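Local coordinates for blue-light-activated histidine kinase 2 (Erythrobacter litoralis HTCC2594, PDB 4R38), which senses blue light through a flavin-binding LOV domain, the part present here, and acts as a histidine kinase involved in increased virulence under light, at residues 22-28 against 40-45; 105-109 against 119-123. All coordinates share one frame; numbering follows the deposited sequence.

Contact 1 (22-28 against 40-45); sequences LPFSLTI and YVNRAF. With RBF (riboflavin), chain E.
Residues 27-28 pair antiparallel with 40-41, I28 with Y40 as the hydrogen-bonded pair and T27 with V41 as the non-hydrogen-bonded one; I28 N reaches Y40 O at 3.0 Å, while the return bond from Y40 N is weak. Beyond V41 the chain leaves the sheet for helix 43-49, and N42 manages the change. Its backbone N still bonds L26 O, and its side chain, folded back over its own main chain (chi1 65°), takes over where the strand pairing ends. ND2 gives F24 O a nearly straight bond of 2.8 Å, with F24 O in the plane of the N42 amide. OD1 accepts twice, from opposite faces of its plane: L26 N at 3.1 Å, and F45 N, also 3.1 Å, which is the N-cap bond. Three bonds thus fix the rotation of one buried amide. Next to it A44 CB presses on the F24-S25 peptide, 3.3 Å from S25 N, and a water links L22 O to A44 N. Around the F45 ring, T27 CG2 meets CD1 at 3.4 Å, V41 CG1 sits over the rim of one face, and S25 OG, bonded to Q124, lies at the edge. T27 OG1, also bonded to Q124, comes within 3.3 Å of riboflavin C6. This is the opening hairpin of a PAS fold, capped into a helix whose F45 packs against C61, the cysteine that forms the flavin adduct, not attached here.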
loop_
_atom_site.group_PDB
_atom_site.type_symbol
_atom_site.label_atom_id
_atom_site.label_comp_id
_atom_site.label_asym_id
_atom_site.label_seq_id
_atom_site.Cartn_x
_atom_site.Cartn_y
_atom_site.Cartn_z
ATOM N N LEU A 22 -6.070 9.007 11.355
ATOM C CA LEU A 22 -4.813 9.539 11.860
ATOM C C LEU A 22 -4.214 10.568 10.902
ATOM O O LEU A 22 -4.647 10.673 9.741
ATOM C CB LEU A 22 -3.866 8.356 12.061
ATOM C CG LEU A 22 -4.329 7.356 13.134
ATOM C CD1 LEU A 22 -3.776 5.950 12.858
ATOM C CD2 LEU A 22 -3.905 7.828 14.501
ATOM N N PRO A 23 -3.203 11.324 11.361
ATOM C CA PRO A 23 -2.591 12.358 10.512
ATOM C C PRO A 23 -1.593 11.815 9.495
ATOM O O PRO A 23 -0.571 12.454 9.199
ATOM C CB PRO A 23 -1.860 13.239 11.537
ATOM C CG PRO A 23 -1.488 12.292 12.603
ATOM C CD PRO A 23 -2.662 11.372 12.738
ATOM N N PHE A 24 -1.892 10.639 8.960
ATOM C CA PHE A 24 -1.055 10.033 7.961
ATOM C C PHE A 24 -1.846 8.914 7.310
ATOM O O PHE A 24 -2.701 8.281 7.936
ATOM C CB PHE A 24 0.255 9.516 8.555
ATOM C CG PHE A 24 0.085 8.730 9.823
ATOM C CD1 PHE A 24 -0.219 7.375 9.785
ATOM C CD2 PHE A 24 0.259 9.337 11.064
ATOM C CE1 PHE A 24 -0.370 6.638 10.973
ATOM C CE2 PHE A 24 0.115 8.615 12.254
ATOM C CZ PHE A 24 -0.197 7.264 12.208
ATOM N N SER A 25 -1.571 8.715 6.034
ATOM C CA SER A 25 -2.233 7.680 5.227
ATOM C C SER A 25 -1.870 6.312 5.784
ATOM O O SER A 25 -0.697 6.007 6.019
ATOM C CB SER A 25 -1.789 7.806 3.770
ATOM O OG SER A 25 -2.342 6.768 2.937
ATOM N N LEU A 26 -2.892 5.505 6.044
ATOM C CA LEU A 26 -2.698 4.164 6.564
ATOM C C LEU A 26 -3.631 3.207 5.846
ATOM O O LEU A 26 -4.763 3.567 5.516
ATOM C CB LEU A 26 -2.962 4.153 8.064
ATOM C CG LEU A 26 -2.664 2.833 8.801
ATOM C CD1 LEU A 26 -2.037 3.101 10.158
ATOM C CD2 LEU A 26 -3.928 2.013 8.927
ATOM N N THR A 27 -3.122 1.999 5.596
ATOM C CA THR A 27 -3.849 0.956 4.890
ATOM C C THR A 27 -3.589 -0.374 5.581
ATOM O O THR A 27 -2.533 -0.576 6.179
ATOM C CB THR A 27 -3.365 0.817 3.449
ATOM O OG1 THR A 27 -1.972 0.471 3.448
ATOM C CG2 THR A 27 -3.576 2.116 2.659
ATOM N N ILE A 28 -4.559 -1.281 5.530
ATOM C CA ILE A 28 -4.366 -2.617 6.066
ATOM C C ILE A 28 -4.867 -3.553 4.979
ATOM O O ILE A 28 -5.912 -3.280 4.400
ATOM C CB ILE A 28 -5.176 -2.860 7.346
ATOM C CG1 ILE A 28 -4.726 -1.906 8.482
ATOM C CG2 ILE A 28 -5.061 -4.307 7.829
ATOM C CD1 ILE A 28 -5.650 -1.900 9.658
ATOM N N TYR A 40 -8.999 -1.959 4.736
ATOM C CA TYR A 40 -9.147 -0.673 5.413
ATOM C C TYR A 40 -8.181 0.355 4.849
ATOM O O TYR A 40 -7.019 0.051 4.582
ATOM C CB TYR A 40 -8.860 -0.814 6.910
ATOM C CG TYR A 40 -8.923 0.505 7.661
ATOM C CD1 TYR A 40 -10.123 0.972 8.180
ATOM C CD2 TYR A 40 -7.791 1.292 7.791
ATOM C CE1 TYR A 40 -10.188 2.184 8.847
ATOM C CE2 TYR A 40 -7.842 2.509 8.453
ATOM C CZ TYR A 40 -9.034 2.948 8.964
ATOM O OH TYR A 40 -9.074 4.158 9.603
ATOM N N VAL A 41 -8.675 1.571 4.666
ATOM C CA VAL A 41 -7.827 2.726 4.385
ATOM C C VAL A 41 -8.453 3.837 5.219
ATOM O O VAL A 41 -9.643 3.762 5.553
ATOM C CB VAL A 41 -7.766 3.105 2.874
ATOM C CG1 VAL A 41 -7.333 1.906 2.050
ATOM C CG2 VAL A 41 -9.104 3.661 2.362
ATOM N N ASN A 42 -7.670 4.853 5.567
ATOM C CA ASN A 42 -8.233 5.997 6.250
ATOM C C ASN A 42 -8.422 7.222 5.347
ATOM O O ASN A 42 -8.120 7.223 4.149
ATOM C CB ASN A 42 -7.380 6.358 7.472
ATOM C CG ASN A 42 -5.986 6.826 7.120
ATOM O OD1 ASN A 42 -5.608 6.900 5.954
ATOM N ND2 ASN A 42 -5.199 7.150 8.165
ATOM N N ARG A 43 -8.938 8.280 5.959
ATOM C CA ARG A 43 -9.228 9.501 5.231
ATOM C C ARG A 43 -7.965 10.102 4.620
ATOM O O ARG A 43 -8.019 10.682 3.548
ATOM C CB ARG A 43 -9.890 10.510 6.179
ATOM C CG ARG A 43 -10.367 11.760 5.486
ATOM C CD ARG A 43 -11.032 12.725 6.464
ATOM N NE ARG A 43 -11.362 13.990 5.809
ATOM C CZ ARG A 43 -11.818 15.071 6.436
ATOM N NH1 ARG A 43 -12.006 15.059 7.752
ATOM N NH2 ARG A 43 -12.084 16.171 5.739
ATOM N N ALA A 44 -6.827 10.004 5.307
ATOM C CA ALA A 44 -5.574 10.532 4.745
ATOM C C ALA A 44 -5.181 9.813 3.446
ATOM O O ALA A 44 -4.609 10.423 2.542
ATOM C CB ALA A 44 -4.428 10.436 5.774
ATOM N N PHE A 45 -5.475 8.519 3.355
ATOM C CA PHE A 45 -5.230 7.771 2.129
ATOM C C PHE A 45 -6.110 8.295 1.016
ATOM O O PHE A 45 -5.637 8.503 -0.077
ATOM C CB PHE A 45 -5.509 6.295 2.323
ATOM C CG PHE A 45 -5.321 5.465 1.084
ATOM C CD1 PHE A 45 -4.089 4.884 0.812
ATOM C CD2 PHE A 45 -6.365 5.280 0.196
ATOM C CE1 PHE A 45 -3.913 4.104 -0.316
ATOM C CE2 PHE A 45 -6.201 4.501 -0.932
ATOM C CZ PHE A 45 -4.972 3.915 -1.196
HETATM N N1 RBF E . 1.886 -0.336 -3.568
HETATM C C2 RBF E . 1.844 0.918 -4.089
HETATM O O2 RBF E . 2.194 1.109 -5.239
HETATM N N3 RBF E . 1.417 1.955 -3.307
HETATM C C4 RBF E . 0.943 1.767 -2.056
HETATM O O4 RBF E . 0.550 2.734 -1.363
HETATM C C4A RBF E . 0.905 0.461 -1.507
HETATM N N5 RBF E . 0.402 0.185 -0.276
HETATM C C5A RBF E . 0.379 -1.076 0.190
HETATM C C6 RBF E . -0.124 -1.393 1.484
HETATM C C7 RBF E . -0.162 -2.703 1.958
HETATM C C7M RBF E . -0.729 -2.917 3.384
HETATM C C8 RBF E . 0.330 -3.734 1.159
HETATM C C8M RBF E . 0.362 -5.204 1.579
HETATM C C9 RBF E . 0.831 -3.450 -0.081
HETATM C C9A RBF E . 0.880 -2.125 -0.605
HETATM N N10 RBF E . 1.365 -1.893 -1.881
HETATM C C10 RBF E . 1.393 -0.589 -2.353
HETATM C "C1'" RBF E . 1.968 -2.933 -2.717
HETATM C "C2'" RBF E . 1.059 -3.644 -3.714
HETATM O "O2'" RBF E . -0.161 -3.830 -3.120
HETATM C "C3'" RBF E . 1.688 -4.981 -4.091
HETATM O "O3'" RBF E . 1.749 -5.811 -2.964
HETATM C "C4'" RBF E . 3.105 -4.812 -4.632
HETATM O "O4'" RBF E . 3.118 -4.006 -5.782
HETATM C "C5'" RBF E . 3.722 -6.164 -4.965
HETATM O "O5'" RBF E . 2.924 -6.843 -5.919
HETATM O O HOH W 1 -6.679 9.955 8.160
#

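Contact 2 (105-109 against 119-123). With RBF (riboflavin), chain E.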
loop_
_atom_site.group_PDB
_atom_site.type_symbol
_atom_site.label_atom_id
_atom_site.label_comp_id
_atom_site.label_asym_id
_atom_site.label_seq_id
_atom_site.Cartn_x
_atom_site.Cartn_y
_atom_site.Cartn_z
ATOM N N LEU A 105 6.608 4.280 0.961
ATOM C CA LEU A 105 5.774 3.285 1.595
ATOM C C LEU A 105 6.588 2.539 2.651
ATOM O O LEU A 105 7.723 2.133 2.401
ATOM C CB LEU A 105 5.278 2.314 0.511
ATOM C CG LEU A 105 4.441 1.099 0.893
ATOM C CD1 LEU A 105 3.070 1.454 1.454
ATOM C CD2 LEU A 105 4.280 0.208 -0.349
ATOM N N LEU A 106 6.021 2.397 3.837
ATOM C CA LEU A 106 6.583 1.559 4.886
ATOM C C LEU A 106 5.514 0.575 5.270
ATOM O O LEU A 106 4.430 0.974 5.677
ATOM C CB LEU A 106 6.951 2.361 6.138
ATOM C CG LEU A 106 8.022 3.406 5.953
ATOM C CD1 LEU A 106 7.391 4.709 5.516
ATOM C CD2 LEU A 106 8.757 3.585 7.270
ATOM N N MET A 107 5.809 -0.709 5.188
ATOM C CA MET A 107 4.798 -1.669 5.560
ATOM C C MET A 107 5.403 -2.916 6.158
ATOM O O MET A 107 6.615 -3.108 6.166
ATOM C CB MET A 107 3.933 -2.002 4.337
ATOM C CG MET A 107 4.666 -2.799 3.320
ATOM S SD MET A 107 3.665 -3.356 1.935
ATOM C CE MET A 107 4.787 -4.463 1.086
ATOM N N GLY A 108 4.532 -3.731 6.727
ATOM C CA GLY A 108 4.941 -4.952 7.369
ATOM C C GLY A 108 3.774 -5.622 8.067
ATOM O O GLY A 108 2.640 -5.150 8.009
ATOM N N PRO A 109 4.056 -6.744 8.718
ATOM C CA PRO A 109 3.025 -7.490 9.437
ATOM C C PRO A 109 2.361 -6.601 10.477
ATOM O O PRO A 109 3.048 -5.868 11.214
ATOM C CB PRO A 109 3.815 -8.598 10.135
ATOM C CG PRO A 109 5.041 -8.754 9.326
ATOM C CD PRO A 109 5.378 -7.381 8.836
ATOM N N TYR A 119 -2.358 -10.298 8.206
ATOM C CA TYR A 119 -2.574 -8.897 7.899
ATOM C C TYR A 119 -1.272 -8.125 7.765
ATOM O O TYR A 119 -0.317 -8.352 8.510
ATOM C CB TYR A 119 -3.397 -8.247 9.012
ATOM C CG TYR A 119 -4.767 -8.869 9.229
ATOM C CD1 TYR A 119 -5.845 -8.540 8.400
ATOM C CD2 TYR A 119 -4.966 -9.801 10.228
ATOM C CE1 TYR A 119 -7.106 -9.109 8.622
ATOM C CE2 TYR A 119 -6.202 -10.361 10.452
ATOM C CZ TYR A 119 -7.265 -10.031 9.632
ATOM O OH TYR A 119 -8.499 -10.615 9.866
ATOM N N PHE A 120 -1.285 -7.178 6.844
ATOM C CA PHE A 120 -0.150 -6.291 6.627
ATOM C C PHE A 120 -0.693 -4.897 6.795
ATOM O O PHE A 120 -1.800 -4.604 6.360
ATOM C CB PHE A 120 0.427 -6.472 5.226
ATOM C CG PHE A 120 1.810 -7.080 5.198
ATOM C CD1 PHE A 120 2.863 -6.400 4.616
ATOM C CD2 PHE A 120 2.043 -8.329 5.735
ATOM C CE1 PHE A 120 4.127 -6.951 4.600
ATOM C CE2 PHE A 120 3.322 -8.880 5.720
ATOM C CZ PHE A 120 4.346 -8.195 5.144
ATOM N N VAL A 121 0.103 -4.037 7.420
ATOM C CA VAL A 121 -0.223 -2.633 7.544
ATOM C C VAL A 121 0.857 -1.841 6.853
ATOM O O VAL A 121 2.026 -2.246 6.850
ATOM C CB VAL A 121 -0.321 -2.178 9.049
ATOM C CG1 VAL A 121 0.995 -2.388 9.793
ATOM C CG2 VAL A 121 -0.757 -0.713 9.158
ATOM N N GLY A 122 0.452 -0.731 6.242
ATOM C CA GLY A 122 1.361 0.154 5.532
ATOM C C GLY A 122 0.995 1.614 5.769
ATOM O O GLY A 122 -0.185 1.950 5.921
ATOM N N ILE A 123 2.004 2.478 5.842
ATOM C CA ILE A 123 1.757 3.909 5.757
ATOM C C ILE A 123 2.395 4.433 4.491
ATOM O O ILE A 123 3.382 3.866 3.993
ATOM C CB ILE A 123 2.278 4.698 6.975
ATOM C CG1 ILE A 123 3.787 4.518 7.120
ATOM C CG2 ILE A 123 1.521 4.259 8.212
ATOM C CD1 ILE A 123 4.379 5.403 8.189
HETATM N N1 RBF E . 1.886 -0.336 -3.568
HETATM C C2 RBF E . 1.844 0.918 -4.089
HETATM O O2 RBF E . 2.194 1.109 -5.239
HETATM N N3 RBF E . 1.417 1.955 -3.307
HETATM C C4 RBF E . 0.943 1.767 -2.056
HETATM O O4 RBF E . 0.550 2.734 -1.363
HETATM C C4A RBF E . 0.905 0.461 -1.507
HETATM N N5 RBF E . 0.402 0.185 -0.276
HETATM C C5A RBF E . 0.379 -1.076 0.190
HETATM C C6 RBF E . -0.124 -1.393 1.484
HETATM C C7 RBF E . -0.162 -2.703 1.958
HETATM C C7M RBF E . -0.729 -2.917 3.384
HETATM C C8 RBF E . 0.330 -3.734 1.159
HETATM C C8M RBF E . 0.362 -5.204 1.579
HETATM C C9 RBF E . 0.831 -3.450 -0.081
HETATM C C9A RBF E . 0.880 -2.125 -0.605
HETATM N N10 RBF E . 1.365 -1.893 -1.881
HETATM C C10 RBF E . 1.393 -0.589 -2.353
HETATM C "C1'" RBF E . 1.968 -2.933 -2.717
HETATM C "C2'" RBF E . 1.059 -3.644 -3.714
HETATM O "O2'" RBF E . -0.161 -3.830 -3.120
HETATM C "C3'" RBF E . 1.688 -4.981 -4.091
HETATM O "O3'" RBF E . 1.749 -5.811 -2.964
HETATM C "C4'" RBF E . 3.105 -4.812 -4.632
HETATM O "O4'" RBF E . 3.118 -4.006 -5.782
HETATM C "C5'" RBF E . 3.722 -6.164 -4.965
HETATM O "O5'" RBF E . 2.924 -6.843 -5.919
#
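The F120 ring lies flat against the backbone of the facing strand: G108 C and P109 N both stand over one face, with G108 CA 3.9 Å from the ring centroid in a CH-pi contact, and M107 SD comes to the edge, 4.1 Å from F120 CD1, a Met-aromatic contact. P109 runs alongside the ring, its CD near CZ. The frame is the closing antiparallel hairpin of the PAS sheet, in which segments 105-109 and 119-123 run 163° apart. L106 with I123 and G108 with V121 are its hydrogen-bonded pairs, each joined by two short bonds, and the tightest, V121 N to G108 O, measures 2.8 Å. On one side of the sheet L106 CD1 packs obliquely on I123 CG1. On the other is the flavin, where M107 backs onto the bare backbone of G122, its CB 3.6 Å from G122 CA. A chi1 of 70° and an extended chain beyond CG carry M107 out from the sheet over the isoalloxazine. M107 SD lies 3.4 Å from riboflavin C8. Further along the same face, L105 CD1 lies 3.4 Å from riboflavin N5.

In the fold
From the N terminus, contact 1 closes first: strand 25-30 turns back as 38-41, and the chain moves straight on into helix 43-49. The helices through 71-82 and strand 87-94 follow before contact 2 closes the hairpin of 100-109 and 119-128. The two loops are therefore in series, neither enclosing the other. In space the sheet brings them together, because strand 119-128 lies beside 25-30; T27 N probably bonds G122 O at 3.0 Å, and V121 CG2 packs on T27 O. The sheet order 38-41, 25-30, 119-128, 100-109, 87-94 thus joins the first and last parts of the LOV domain, and both contacts touch riboflavin.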